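Local coordinates for protein PPR (Rhodospirillum centenum, PDB 1MZU) that senses light through a bound 4'-hydroxycinnamic acid chromophore, this chain being the photoactive yellow protein (PAS) domain of a sensor that probably acts as a histidine kinase, at residues Pro32-Gly40 / Ala117-Arg128; Gly91-Phe99 / Arg109-Ala117. All coordinates share one frame; numbering follows the deposited sequence.

Both contacts belong to the single five-stranded antiparallel sheet of the PAS fold, whose strand order is 2-1-5-4-3. Interaction 1 joins the first strand to the last, at the middle of the sheet, while interaction 2 is the hairpin whose first strand, 94-102, is an edge of the sheet. Strands 122-128 and 107-116 are neighbours, so the contacts lie side by side, their centres about 9 Å apart, and share Ala117. Across the seam Trp124 N lies 2.8 Å from Gln115 O, a probable hydrogen bond, and Val127 CG1 packs 3.7 Å from Val110 CG1. In interaction 1 the side chain of Ile36 is about 4 Å from the bound 4'-hydroxycinnamic acid (HC4). In interaction 2 the side chain of Phe99 is about 6 Å from HC4.

Interaction 1 of 2, residues Pro32-Gly40 / Ala117-Arg128; sequences PVGAIQVDG and AGVPDRYWIFVR
Strands 34-39 and 122-128 run antiparallel, their axes 4.6 Å apart at closest, and backbone hydrogen bonds in both directions join Gly34 to Val127, Ile36 to Ile125 and Val38 to Tyr123. On the face of Gln37 and Trp124, CB of Gln37 sits over the indole, 3.9 Å from the centroid of the Trp124 six-membered ring and 13° off its normal, a CH-pi contact. With CG swung opposite the backbone N (chi1 -170°), the extended Gln37 chain runs along the rim and brings OE1 to 3.5 Å from Trp124 CZ2, the amide turned 50° from the indole. Ala35 CB meets the edge of the Phe126 ring at CD1, 3.9 Å away. The opposite face, with Ile36, Val38, Tyr123, Ile125 and Val127, is mostly apolar: Val38 CG2 touches Ile125 CD1 at 4.0 Å, and Phe67 of helix 67-71 covers both side chains. Beyond the Val38-Tyr123 pair, Gly40 N donates to Asp121 OD2 at 3.1 Å, from above the carboxylate plane. Asp39 turns its carboxylate to His45, Ser41 and Val43, and Trp124 NE1 is taken by Asp21. The indole is thus held by its N-H and by Gln37 CB over one face, while Ile36 opposite looks toward the chromophore.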
ATOM      1  N   PRO A  32      -2.816 -13.315   4.883  1.00 42.50           N
ATOM      2  CA  PRO A  32      -3.807 -13.597   3.826  1.00 42.52           C
ATOM      3  C   PRO A  32      -4.102 -12.398   2.915  1.00 42.26           C
ATOM      4  O   PRO A  32      -4.722 -12.543   1.855  1.00 43.30           O
ATOM      5  CB  PRO A  32      -5.043 -14.019   4.624  1.00 41.49           C
ATOM      6  CG  PRO A  32      -4.906 -13.280   5.907  1.00 40.04           C
ATOM      7  CD  PRO A  32      -3.447 -13.420   6.216  1.00 44.35           C
ATOM      8  N   VAL A  33      -3.639 -11.224   3.354  1.00 43.46           N
ATOM      9  CA  VAL A  33      -3.802  -9.952   2.645  1.00 41.33           C
ATOM     10  C   VAL A  33      -2.437  -9.321   2.341  1.00 39.70           C
ATOM     11  O   VAL A  33      -1.457  -9.559   3.064  1.00 37.21           O
ATOM     12  CB  VAL A  33      -4.635  -8.930   3.507  1.00 43.73           C
ATOM     13  CG1 VAL A  33      -6.047  -9.449   3.751  1.00 45.00           C
ATOM     14  CG2 VAL A  33      -3.956  -8.641   4.855  1.00 45.31           C
ATOM     15  N   GLY A  34      -2.384  -8.498   1.291  1.00 37.37           N
ATOM     16  CA  GLY A  34      -1.153  -7.795   0.952  1.00 32.50           C
ATOM     17  C   GLY A  34      -0.952  -6.665   1.956  1.00 27.83           C
ATOM     18  O   GLY A  34      -1.932  -6.076   2.382  1.00 28.05           O
ATOM     19  N   ALA A  35       0.287  -6.388   2.360  1.00 27.85           N
ATOM     20  CA  ALA A  35       0.566  -5.340   3.345  1.00 29.43           C
ATOM     21  C   ALA A  35       1.789  -4.484   3.016  1.00 30.79           C
ATOM     22  O   ALA A  35       2.899  -5.000   2.866  1.00 33.17           O
ATOM     23  CB  ALA A  35       0.710  -5.969   4.734  1.00 30.98           C
ATOM     24  N   ILE A  36       1.571  -3.172   2.892  1.00 28.78           N
ATOM     25  CA  ILE A  36       2.623  -2.199   2.561  1.00 27.06           C
ATOM     26  C   ILE A  36       2.675  -1.072   3.595  1.00 27.94           C
ATOM     27  O   ILE A  36       1.640  -0.482   3.912  1.00 31.66           O
ATOM     28  CB  ILE A  36       2.375  -1.517   1.166  1.00 25.84           C
ATOM     29  CG1 ILE A  36       2.180  -2.568   0.075  1.00 24.82           C
ATOM     30  CG2 ILE A  36       3.553  -0.592   0.804  1.00 25.23           C
ATOM     31  CD1 ILE A  36       1.281  -2.151  -1.066  1.00 31.61           C
ATOM     32  N   GLN A  37       3.875  -0.766   4.095  1.00 26.20           N
ATOM     33  CA  GLN A  37       4.074   0.336   5.039  1.00 26.25           C
ATOM     34  C   GLN A  37       4.792   1.456   4.331  1.00 27.23           C
ATOM     35  O   GLN A  37       5.843   1.247   3.736  1.00 33.71           O
ATOM     36  CB  GLN A  37       4.895  -0.077   6.259  1.00 24.24           C
ATOM     37  CG  GLN A  37       4.932   0.962   7.376  1.00 30.34           C
ATOM     38  CD  GLN A  37       5.798   0.529   8.548  1.00 39.18           C
ATOM     39  OE1 GLN A  37       5.293   0.202   9.618  1.00 43.51           O
ATOM     40  NE2 GLN A  37       7.108   0.532   8.350  1.00 38.02           N
ATOM     41  N   VAL A  38       4.228   2.651   4.433  1.00 29.43           N
ATOM     42  CA  VAL A  38       4.780   3.840   3.810  1.00 29.84           C
ATOM     43  C   VAL A  38       4.901   4.957   4.831  1.00 33.66           C
ATOM     44  O   VAL A  38       4.360   4.858   5.930  1.00 31.77           O
ATOM     45  CB  VAL A  38       3.877   4.372   2.642  1.00 31.39           C
ATOM     46  CG1 VAL A  38       3.955   3.455   1.417  1.00 30.16           C
ATOM     47  CG2 VAL A  38       2.414   4.513   3.108  1.00 32.54           C
ATOM     48  N   ASP A  39       5.640   6.007   4.481  1.00 32.58           N
ATOM     49  CA  ASP A  39       5.717   7.161   5.354  1.00 32.22           C
ATOM     50  C   ASP A  39       4.796   8.227   4.780  1.00 30.52           C
ATOM     51  O   ASP A  39       4.098   7.958   3.791  1.00 29.80           O
ATOM     52  CB  ASP A  39       7.149   7.655   5.632  1.00 31.51           C
ATOM     53  CG  ASP A  39       7.939   7.993   4.387  1.00 35.36           C
ATOM     54  OD1 ASP A  39       9.157   7.716   4.410  1.00 40.27           O
ATOM     55  OD2 ASP A  39       7.393   8.566   3.409  1.00 34.00           O
ATOM     56  N   GLY A  40       4.821   9.415   5.375  1.00 28.83           N
ATOM     57  CA  GLY A  40       3.979  10.522   4.948  1.00 33.99           C
ATOM     58  C   GLY A  40       4.174  11.057   3.542  1.00 35.93           C
ATOM     59  O   GLY A  40       3.250  11.644   2.976  1.00 33.47           O
ATOM     60  N   ALA A 117      -0.164   3.559  11.769  1.00 50.95           N
ATOM     61  CA  ALA A 117       0.682   2.558  12.427  1.00 54.63           C
ATOM     62  C   ALA A 117       0.985   2.986  13.859  1.00 55.99           C
ATOM     63  O   ALA A 117       0.662   4.113  14.256  1.00 56.38           O
ATOM     64  CB  ALA A 117       1.983   2.376  11.658  1.00 51.20           C
ATOM     65  N   GLY A 118       1.634   2.087  14.605  1.00 57.99           N
ATOM     66  CA  GLY A 118       2.016   2.340  15.990  1.00 60.25           C
ATOM     67  C   GLY A 118       3.216   3.250  16.102  1.00 60.54           C
ATOM     68  O   GLY A 118       3.446   3.880  17.138  1.00 61.99           O
ATOM     69  N   VAL A 119       3.990   3.292  15.021  1.00 61.19           N
ATOM     70  CA  VAL A 119       5.184   4.129  14.909  1.00 60.76           C
ATOM     71  C   VAL A 119       4.726   5.425  14.216  1.00 58.60           C
ATOM     72  O   VAL A 119       3.906   5.369  13.288  1.00 57.62           O
ATOM     73  CB  VAL A 119       6.274   3.424  14.033  1.00 61.48           C
ATOM     74  CG1 VAL A 119       7.594   4.205  14.057  1.00 62.33           C
ATOM     75  CG2 VAL A 119       6.494   1.986  14.495  1.00 63.62           C
ATOM     76  N   PRO A 120       5.169   6.608  14.712  1.00 58.15           N
ATOM     77  CA  PRO A 120       4.762   7.869  14.072  1.00 56.93           C
ATOM     78  C   PRO A 120       5.320   8.003  12.650  1.00 56.54           C
ATOM     79  O   PRO A 120       6.356   7.401  12.328  1.00 56.30           O
ATOM     80  CB  PRO A 120       5.348   8.923  15.010  1.00 57.15           C
ATOM     81  CG  PRO A 120       5.251   8.261  16.334  1.00 57.70           C
ATOM     82  CD  PRO A 120       5.782   6.889  16.026  1.00 56.93           C
ATOM     83  N   ASP A 121       4.582   8.730  11.802  1.00 54.26           N
ATOM     84  CA  ASP A 121       4.924   8.983  10.390  1.00 52.39           C
ATOM     85  C   ASP A 121       4.798   7.722   9.513  1.00 50.87           C
ATOM     86  O   ASP A 121       5.053   7.775   8.324  1.00 50.24           O
ATOM     87  CB  ASP A 121       6.335   9.629  10.256  1.00 53.66           C
ATOM     88  CG  ASP A 121       6.703  10.018   8.808  1.00 56.40           C
ATOM     89  OD1 ASP A 121       7.849   9.743   8.386  1.00 58.34           O
ATOM     90  OD2 ASP A 121       5.850  10.592   8.092  1.00 58.30           O
ATOM     91  N   ARG A 122       4.376   6.601  10.095  1.00 47.68           N
ATOM     92  CA  ARG A 122       4.220   5.353   9.341  1.00 44.79           C
ATOM     93  C   ARG A 122       2.751   5.007   9.122  1.00 41.95           C
ATOM     94  O   ARG A 122       1.921   5.250   9.994  1.00 41.29           O
ATOM     95  CB  ARG A 122       4.983   4.194  10.004  1.00 45.92           C
ATOM     96  CG  ARG A 122       6.502   4.394  10.079  1.00 46.32           C
ATOM     97  CD  ARG A 122       7.133   4.736   8.718  1.00 48.17           C
ATOM     98  NE  ARG A 122       8.353   5.535   8.850  1.00 49.27           N
ATOM     99  CZ  ARG A 122       9.559   5.038   9.116  1.00 51.30           C
ATOM    100  NH1 ARG A 122       9.730   3.730   9.286  1.00 55.23           N
ATOM    101  NH2 ARG A 122      10.603   5.847   9.201  1.00 53.07           N
ATOM    102  N   TYR A 123       2.428   4.515   7.923  1.00 38.79           N
ATOM    103  CA  TYR A 123       1.052   4.176   7.546  1.00 37.97           C
ATOM    104  C   TYR A 123       0.975   2.839   6.823  1.00 38.25           C
ATOM    105  O   TYR A 123       1.899   2.453   6.109  1.00 39.19           O
ATOM    106  CB  TYR A 123       0.461   5.270   6.636  1.00 36.52           C
ATOM    107  CG  TYR A 123       0.535   6.668   7.203  1.00 36.99           C
ATOM    108  CD1 TYR A 123       1.640   7.508   6.918  1.00 37.92           C
ATOM    109  CD2 TYR A 123      -0.449   7.140   8.098  1.00 36.58           C
ATOM    110  CE1 TYR A 123       1.771   8.788   7.527  1.00 38.69           C
ATOM    111  CE2 TYR A 123      -0.330   8.428   8.714  1.00 38.93           C
ATOM    112  CZ  TYR A 123       0.783   9.236   8.423  1.00 39.88           C
ATOM    113  OH  TYR A 123       0.925  10.468   9.025  1.00 37.92           O
ATOM    114  N   TRP A 124      -0.171   2.182   6.955  1.00 33.91           N
ATOM    115  CA  TRP A 124      -0.414   0.881   6.353  1.00 33.97           C
ATOM    116  C   TRP A 124      -1.453   0.876   5.256  1.00 32.15           C
ATOM    117  O   TRP A 124      -2.453   1.597   5.321  1.00 31.61           O
ATOM    118  CB  TRP A 124      -0.867  -0.122   7.409  1.00 36.82           C
ATOM    119  CG  TRP A 124       0.199  -0.588   8.320  1.00 37.54           C
ATOM    120  CD1 TRP A 124       0.390  -0.206   9.604  1.00 35.19           C
ATOM    121  CD2 TRP A 124       1.238  -1.518   8.012  1.00 38.94           C
ATOM    122  NE1 TRP A 124       1.496  -0.827  10.132  1.00 39.57           N
ATOM    123  CE2 TRP A 124       2.039  -1.645   9.177  1.00 40.26           C
ATOM    124  CE3 TRP A 124       1.575  -2.265   6.865  1.00 37.99           C
ATOM    125  CZ2 TRP A 124       3.171  -2.491   9.229  1.00 40.27           C
ATOM    126  CZ3 TRP A 124       2.701  -3.108   6.909  1.00 37.83           C
ATOM    127  CH2 TRP A 124       3.484  -3.213   8.090  1.00 40.26           C
ATOM    128  N   ILE A 125      -1.199   0.036   4.259  1.00 27.06           N
ATOM    129  CA  ILE A 125      -2.084  -0.151   3.120  1.00 29.08           C
ATOM    130  C   ILE A 125      -2.269  -1.676   3.011  1.00 31.62           C
ATOM    131  O   ILE A 125      -1.296  -2.406   2.766  1.00 28.11           O
ATOM    132  CB  ILE A 125      -1.469   0.408   1.786  1.00 28.86           C
ATOM    133  CG1 ILE A 125      -1.064   1.882   1.943  1.00 28.87           C
ATOM    134  CG2 ILE A 125      -2.477   0.230   0.631  1.00 26.78           C
ATOM    135  CD1 ILE A 125      -0.137   2.449   0.858  1.00 34.12           C
ATOM    136  N   PHE A 126      -3.498  -2.146   3.243  1.00 27.56           N
ATOM    137  CA  PHE A 126      -3.832  -3.569   3.159  1.00 27.36           C
ATOM    138  C   PHE A 126      -4.584  -3.843   1.880  1.00 29.75           C
ATOM    139  O   PHE A 126      -5.483  -3.089   1.499  1.00 29.80           O
ATOM    140  CB  PHE A 126      -4.637  -4.033   4.376  1.00 30.52           C
ATOM    141  CG  PHE A 126      -3.908  -3.868   5.675  1.00 32.01           C
ATOM    142  CD1 PHE A 126      -2.721  -4.580   5.915  1.00 35.85           C
ATOM    143  CD2 PHE A 126      -4.376  -2.971   6.651  1.00 35.19           C
ATOM    144  CE1 PHE A 126      -1.992  -4.406   7.112  1.00 35.71           C
ATOM    145  CE2 PHE A 126      -3.662  -2.779   7.862  1.00 38.36           C
ATOM    146  CZ  PHE A 126      -2.458  -3.504   8.092  1.00 38.04           C
ATOM    147  N   VAL A 127      -4.204  -4.918   1.201  1.00 30.99           N
ATOM    148  CA  VAL A 127      -4.791  -5.269  -0.102  1.00 34.59           C
ATOM    149  C   VAL A 127      -5.413  -6.676  -0.081  1.00 35.83           C
ATOM    150  O   VAL A 127      -4.722  -7.651   0.194  1.00 38.75           O
ATOM    151  CB  VAL A 127      -3.670  -5.212  -1.210  1.00 29.81           C
ATOM    152  CG1 VAL A 127      -4.211  -5.512  -2.584  1.00 31.15           C
ATOM    153  CG2 VAL A 127      -2.972  -3.854  -1.232  1.00 30.99           C
ATOM    154  N   ARG A 128      -6.699  -6.789  -0.398  1.00 38.23           N
ATOM    155  CA  ARG A 128      -7.303  -8.113  -0.425  1.00 43.43           C
ATOM    156  C   ARG A 128      -8.008  -8.512  -1.708  1.00 44.58           C
ATOM    157  O   ARG A 128      -8.758  -7.718  -2.281  1.00 44.02           O
ATOM    158  CB  ARG A 128      -8.153  -8.408   0.826  1.00 48.05           C
ATOM    159  CG  ARG A 128      -9.347  -7.522   1.088  1.00 50.67           C
ATOM    160  CD  ARG A 128     -10.023  -7.873   2.421  1.00 55.54           C
ATOM    161  NE  ARG A 128      -9.360  -7.233   3.563  1.00 60.17           N
ATOM    162  CZ  ARG A 128      -9.512  -5.955   3.916  1.00 59.58           C
ATOM    163  NH1 ARG A 128     -10.314  -5.150   3.224  1.00 57.68           N
ATOM    164  NH2 ARG A 128      -8.845  -5.473   4.957  1.00 60.14           N
TER

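Interaction 2 of 2, residues Gly91-Phe99 / Arg109-Ala117; sequences GTLDARFDF and RVQIRMQNA
This is the beta hairpin of strands 94-102 and 107-116, which forms one edge of the PAS sheet, and Asn116 closes its open end with its side-chain amide. ND2 of Asn116 donates to Gly91 O at 3.1 Å, and its OD1 accepts from Leu93 N at 2.8 Å, so one flat group grips the chain as it leaves helix 78-89. Backbone bonds in both directions then pair Ala95 with Met114, Phe97 with Ile112 and Phe99 with Val110. On the apolar face Phe97 (chi1 56°) lays its ring beside Ile112, whose CB stands over one ring face, 4.1 Å from the centroid. Phe99 CB rests on Ile112 CG1 at 4.0 Å, and Phe80 of helix 78-89 meets both phenylalanine rings edge-to-face. Charges line the opposite face. Asp94 OD2 lies 3.2 Å from Arg113 NH2, well out of the guanidinium plane. Arg96 NH1 comes to 2.9 Å from Arg113 NH1, two donors of like charge, which the Asp94 carboxylate probably helps to offset. Nearer the turn, Asp98 OD2 forms a long salt bridge with Arg109 NH2, at 3.5 Å. The hairpin thus seats a hydrophobic side on the helix and carries long or out-of-plane ion pairs on the other.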
ATOM      1  N   GLY A  91      -4.073  13.916  10.341  1.00 46.55           N
ATOM      2  CA  GLY A  91      -3.524  13.085  11.401  1.00 48.08           C
ATOM      3  C   GLY A  91      -4.089  11.682  11.519  1.00 48.35           C
ATOM      4  O   GLY A  91      -3.428  10.800  12.060  1.00 50.77           O
ATOM      5  N   THR A  92      -5.309  11.476  11.019  1.00 48.98           N
ATOM      6  CA  THR A  92      -5.973  10.174  11.076  1.00 45.46           C
ATOM      7  C   THR A  92      -6.292   9.634   9.680  1.00 43.62           C
ATOM      8  O   THR A  92      -7.122  10.191   8.958  1.00 43.01           O
ATOM      9  CB  THR A  92      -7.297  10.244  11.897  1.00 44.38           C
ATOM     10  OG1 THR A  92      -7.037  10.826  13.178  1.00 46.47           O
ATOM     11  CG2 THR A  92      -7.910   8.853  12.119  1.00 47.17           C
ATOM     12  N   LEU A  93      -5.623   8.543   9.319  1.00 40.78           N
ATOM     13  CA  LEU A  93      -5.857   7.873   8.043  1.00 37.76           C
ATOM     14  C   LEU A  93      -6.752   6.669   8.346  1.00 34.87           C
ATOM     15  O   LEU A  93      -6.417   5.828   9.184  1.00 35.58           O
ATOM     16  CB  LEU A  93      -4.535   7.419   7.385  1.00 34.03           C
ATOM     17  CG  LEU A  93      -4.623   6.611   6.083  1.00 34.64           C
ATOM     18  CD1 LEU A  93      -5.319   7.397   4.987  1.00 33.90           C
ATOM     19  CD2 LEU A  93      -3.250   6.169   5.635  1.00 35.18           C
ATOM     20  N   ASP A  94      -7.914   6.632   7.703  1.00 33.59           N
ATOM     21  CA  ASP A  94      -8.866   5.549   7.880  1.00 35.14           C
ATOM     22  C   ASP A  94      -9.785   5.501   6.676  1.00 35.67           C
ATOM     23  O   ASP A  94     -10.751   6.274   6.581  1.00 35.82           O
ATOM     24  CB  ASP A  94      -9.675   5.719   9.163  1.00 39.83           C
ATOM     25  CG  ASP A  94     -10.202   4.410   9.663  1.00 43.96           C
ATOM     26  OD1 ASP A  94     -11.285   3.983   9.205  1.00 47.77           O
ATOM     27  OD2 ASP A  94      -9.496   3.776  10.475  1.00 49.69           O
ATOM     28  N   ALA A  95      -9.497   4.566   5.774  1.00 31.71           N
ATOM     29  CA  ALA A  95     -10.267   4.433   4.549  1.00 32.42           C
ATOM     30  C   ALA A  95     -10.425   2.984   4.143  1.00 34.69           C
ATOM     31  O   ALA A  95      -9.535   2.160   4.376  1.00 32.27           O
ATOM     32  CB  ALA A  95      -9.606   5.224   3.428  1.00 32.39           C
ATOM     33  N   ARG A  96     -11.559   2.698   3.508  1.00 36.42           N
ATOM     34  CA  ARG A  96     -11.909   1.370   3.013  1.00 38.87           C
ATOM     35  C   ARG A  96     -12.653   1.633   1.709  1.00 40.37           C
ATOM     36  O   ARG A  96     -13.635   2.394   1.693  1.00 40.36           O
ATOM     37  CB  ARG A  96     -12.805   0.648   4.027  1.00 42.40           C
ATOM     38  CG  ARG A  96     -13.167  -0.807   3.674  1.00 52.15           C
ATOM     39  CD  ARG A  96     -13.826  -1.556   4.843  1.00 59.06           C
ATOM     40  NE  ARG A  96     -15.003  -0.869   5.389  1.00 65.20           N
ATOM     41  CZ  ARG A  96     -15.148  -0.507   6.665  1.00 67.17           C
ATOM     42  NH1 ARG A  96     -14.195  -0.765   7.553  1.00 68.69           N
ATOM     43  NH2 ARG A  96     -16.229   0.163   7.047  1.00 69.70           N
ATOM     44  N   PHE A  97     -12.146   1.064   0.611  1.00 37.25           N
ATOM     45  CA  PHE A  97     -12.754   1.247  -0.717  1.00 34.05           C
ATOM     46  C   PHE A  97     -12.351   0.158  -1.700  1.00 37.00           C
ATOM     47  O   PHE A  97     -11.312  -0.475  -1.532  1.00 36.61           O
ATOM     48  CB  PHE A  97     -12.404   2.638  -1.309  1.00 33.44           C
ATOM     49  CG  PHE A  97     -10.914   2.922  -1.403  1.00 35.60           C
ATOM     50  CD1 PHE A  97     -10.199   3.375  -0.274  1.00 35.78           C
ATOM     51  CD2 PHE A  97     -10.224   2.761  -2.622  1.00 32.94           C
ATOM     52  CE1 PHE A  97      -8.816   3.669  -0.352  1.00 38.44           C
ATOM     53  CE2 PHE A  97      -8.843   3.049  -2.718  1.00 35.55           C
ATOM     54  CZ  PHE A  97      -8.138   3.506  -1.580  1.00 37.16           C
ATOM     55  N   ASP A  98     -13.173  -0.031  -2.733  1.00 38.25           N
ATOM     56  CA  ASP A  98     -12.905  -1.017  -3.781  1.00 42.28           C
ATOM     57  C   ASP A  98     -12.029  -0.361  -4.851  1.00 40.79           C
ATOM     58  O   ASP A  98     -12.147   0.839  -5.108  1.00 39.51           O
ATOM     59  CB  ASP A  98     -14.212  -1.554  -4.390  1.00 46.38           C
ATOM     60  CG  ASP A  98     -14.997  -2.454  -3.422  1.00 50.01           C
ATOM     61  OD1 ASP A  98     -14.436  -2.879  -2.384  1.00 50.97           O
ATOM     62  OD2 ASP A  98     -16.188  -2.734  -3.691  1.00 54.06           O
ATOM     63  N   PHE A  99     -11.126  -1.141  -5.438  1.00 39.94           N
ATOM     64  CA  PHE A  99     -10.195  -0.641  -6.448  1.00 40.23           C
ATOM     65  C   PHE A  99      -9.800  -1.744  -7.418  1.00 40.00           C
ATOM     66  O   PHE A  99      -9.993  -2.927  -7.141  1.00 37.25           O
ATOM     67  CB  PHE A  99      -8.929  -0.101  -5.753  1.00 39.75           C
ATOM     68  CG  PHE A  99      -8.247   1.005  -6.504  1.00 36.32           C
ATOM     69  CD1 PHE A  99      -8.820   2.283  -6.543  1.00 33.67           C
ATOM     70  CD2 PHE A  99      -7.054   0.765  -7.217  1.00 36.39           C
ATOM     71  CE1 PHE A  99      -8.220   3.317  -7.286  1.00 38.29           C
ATOM     72  CE2 PHE A  99      -6.438   1.788  -7.970  1.00 33.11           C
ATOM     73  CZ  PHE A  99      -7.021   3.070  -8.006  1.00 36.74           C
ATOM     74  N   ARG A 109      -9.125  -6.972  -9.471  1.00 50.94           N
ATOM     75  CA  ARG A 109     -10.041  -6.274  -8.557  1.00 50.52           C
ATOM     76  C   ARG A 109      -9.654  -6.541  -7.099  1.00 49.47           C
ATOM     77  O   ARG A 109      -9.485  -7.697  -6.715  1.00 49.82           O
ATOM     78  CB  ARG A 109     -11.497  -6.703  -8.819  1.00 55.43           C
ATOM     79  CG  ARG A 109     -12.538  -5.863  -8.076  1.00 59.03           C
ATOM     80  CD  ARG A 109     -13.923  -5.933  -8.713  1.00 63.45           C
ATOM     81  NE  ARG A 109     -14.924  -5.192  -7.938  1.00 64.60           N
ATOM     82  CZ  ARG A 109     -15.094  -3.868  -7.952  1.00 67.99           C
ATOM     83  NH1 ARG A 109     -14.333  -3.082  -8.709  1.00 69.59           N
ATOM     84  NH2 ARG A 109     -16.026  -3.320  -7.184  1.00 70.18           N
ATOM     85  N   VAL A 110      -9.481  -5.467  -6.315  1.00 46.34           N
ATOM     86  CA  VAL A 110      -9.088  -5.548  -4.894  1.00 40.82           C
ATOM     87  C   VAL A 110      -9.917  -4.631  -3.986  1.00 38.83           C
ATOM     88  O   VAL A 110     -10.590  -3.728  -4.457  1.00 39.28           O
ATOM     89  CB  VAL A 110      -7.582  -5.161  -4.664  1.00 38.66           C
ATOM     90  CG1 VAL A 110      -6.650  -6.208  -5.218  1.00 39.15           C
ATOM     91  CG2 VAL A 110      -7.250  -3.799  -5.292  1.00 38.36           C
ATOM     92  N   GLN A 111      -9.872  -4.904  -2.683  1.00 42.36           N
ATOM     93  CA  GLN A 111     -10.533  -4.093  -1.657  1.00 42.83           C
ATOM     94  C   GLN A 111      -9.323  -3.538  -0.892  1.00 40.05           C
ATOM     95  O   GLN A 111      -8.394  -4.283  -0.568  1.00 36.27           O
ATOM     96  CB  GLN A 111     -11.394  -4.931  -0.701  1.00 47.57           C
ATOM     97  CG  GLN A 111     -12.140  -6.145  -1.284  1.00 56.90           C
ATOM     98  CD  GLN A 111     -13.395  -5.804  -2.064  1.00 63.24           C
ATOM     99  OE1 GLN A 111     -13.433  -5.933  -3.295  1.00 65.21           O
ATOM    100  NE2 GLN A 111     -14.450  -5.407  -1.347  1.00 66.14           N
ATOM    101  N   ILE A 112      -9.310  -2.230  -0.652  1.00 35.26           N
ATOM    102  CA  ILE A 112      -8.187  -1.576   0.028  1.00 36.66           C
ATOM    103  C   ILE A 112      -8.622  -1.081   1.400  1.00 35.44           C
ATOM    104  O   ILE A 112      -9.724  -0.571   1.553  1.00 35.20           O
ATOM    105  CB  ILE A 112      -7.655  -0.355  -0.820  1.00 35.77           C
ATOM    106  CG1 ILE A 112      -7.226  -0.794  -2.228  1.00 34.77           C
ATOM    107  CG2 ILE A 112      -6.533   0.404  -0.095  1.00 31.20           C
ATOM    108  CD1 ILE A 112      -6.054  -1.758  -2.303  1.00 32.27           C
ATOM    109  N   ARG A 113      -7.734  -1.225   2.378  1.00 36.95           N
ATOM    110  CA  ARG A 113      -7.946  -0.762   3.746  1.00 38.40           C
ATOM    111  C   ARG A 113      -6.690   0.023   4.112  1.00 36.23           C
ATOM    112  O   ARG A 113      -5.592  -0.536   4.130  1.00 39.48           O
ATOM    113  CB  ARG A 113      -8.160  -1.944   4.712  1.00 41.84           C
ATOM    114  CG  ARG A 113      -8.248  -1.582   6.217  1.00 51.35           C
ATOM    115  CD  ARG A 113      -9.482  -0.746   6.576  1.00 58.26           C
ATOM    116  NE  ARG A 113      -9.384  -0.211   7.938  1.00 65.15           N
ATOM    117  CZ  ARG A 113     -10.397   0.296   8.641  1.00 65.98           C
ATOM    118  NH1 ARG A 113     -11.621   0.357   8.131  1.00 67.35           N
ATOM    119  NH2 ARG A 113     -10.186   0.723   9.878  1.00 67.83           N
ATOM    120  N   MET A 114      -6.863   1.316   4.374  1.00 32.17           N
ATOM    121  CA  MET A 114      -5.760   2.220   4.741  1.00 37.05           C
ATOM    122  C   MET A 114      -5.910   2.685   6.182  1.00 36.14           C
ATOM    123  O   MET A 114      -7.011   3.047   6.593  1.00 37.31           O
ATOM    124  CB  MET A 114      -5.764   3.466   3.850  1.00 38.44           C
ATOM    125  CG  MET A 114      -5.363   3.258   2.415  1.00 39.18           C
ATOM    126  SD  MET A 114      -5.096   4.826   1.585  1.00 40.49           S
ATOM    127  CE  MET A 114      -3.470   4.636   1.197  1.00 37.28           C
ATOM    128  N   GLN A 115      -4.807   2.691   6.932  1.00 36.88           N
ATOM    129  CA  GLN A 115      -4.792   3.122   8.340  1.00 43.07           C
ATOM    130  C   GLN A 115      -3.407   3.467   8.891  1.00 45.53           C
ATOM    131  O   GLN A 115      -2.395   3.148   8.269  1.00 47.01           O
ATOM    132  CB  GLN A 115      -5.492   2.103   9.267  1.00 45.96           C
ATOM    133  CG  GLN A 115      -4.974   0.665   9.201  1.00 49.77           C
ATOM    134  CD  GLN A 115      -5.706  -0.239  10.175  1.00 51.53           C
ATOM    135  OE1 GLN A 115      -6.705  -0.874   9.825  1.00 51.36           O
ATOM    136  NE2 GLN A 115      -5.212  -0.300  11.406  1.00 53.54           N
ATOM    137  N   ASN A 116      -3.387   4.120  10.062  1.00 47.06           N
ATOM    138  CA  ASN A 116      -2.156   4.521  10.779  1.00 46.14           C
ATOM    139  C   ASN A 116      -1.436   3.340  11.429  1.00 47.08           C
ATOM    140  O   ASN A 116      -2.038   2.291  11.671  1.00 44.64           O
ATOM    141  CB  ASN A 116      -2.488   5.504  11.913  1.00 45.59           C
ATOM    142  CG  ASN A 116      -2.823   6.886  11.417  1.00 44.31           C
ATOM    143  OD1 ASN A 116      -3.635   7.051  10.522  1.00 50.42           O
ATOM    144  ND2 ASN A 116      -2.228   7.893  12.029  1.00 47.58           N
ATOM    145  N   ALA A 117      -0.164   3.559  11.769  1.00 50.95           N
ATOM    146  CA  ALA A 117       0.682   2.558  12.427  1.00 54.63           C
ATOM    147  C   ALA A 117       0.985   2.986  13.859  1.00 55.99           C
ATOM    148  O   ALA A 117       0.662   4.113  14.256  1.00 56.38           O
ATOM    149  CB  ALA A 117       1.983   2.376  11.658  1.00 51.20           C
TER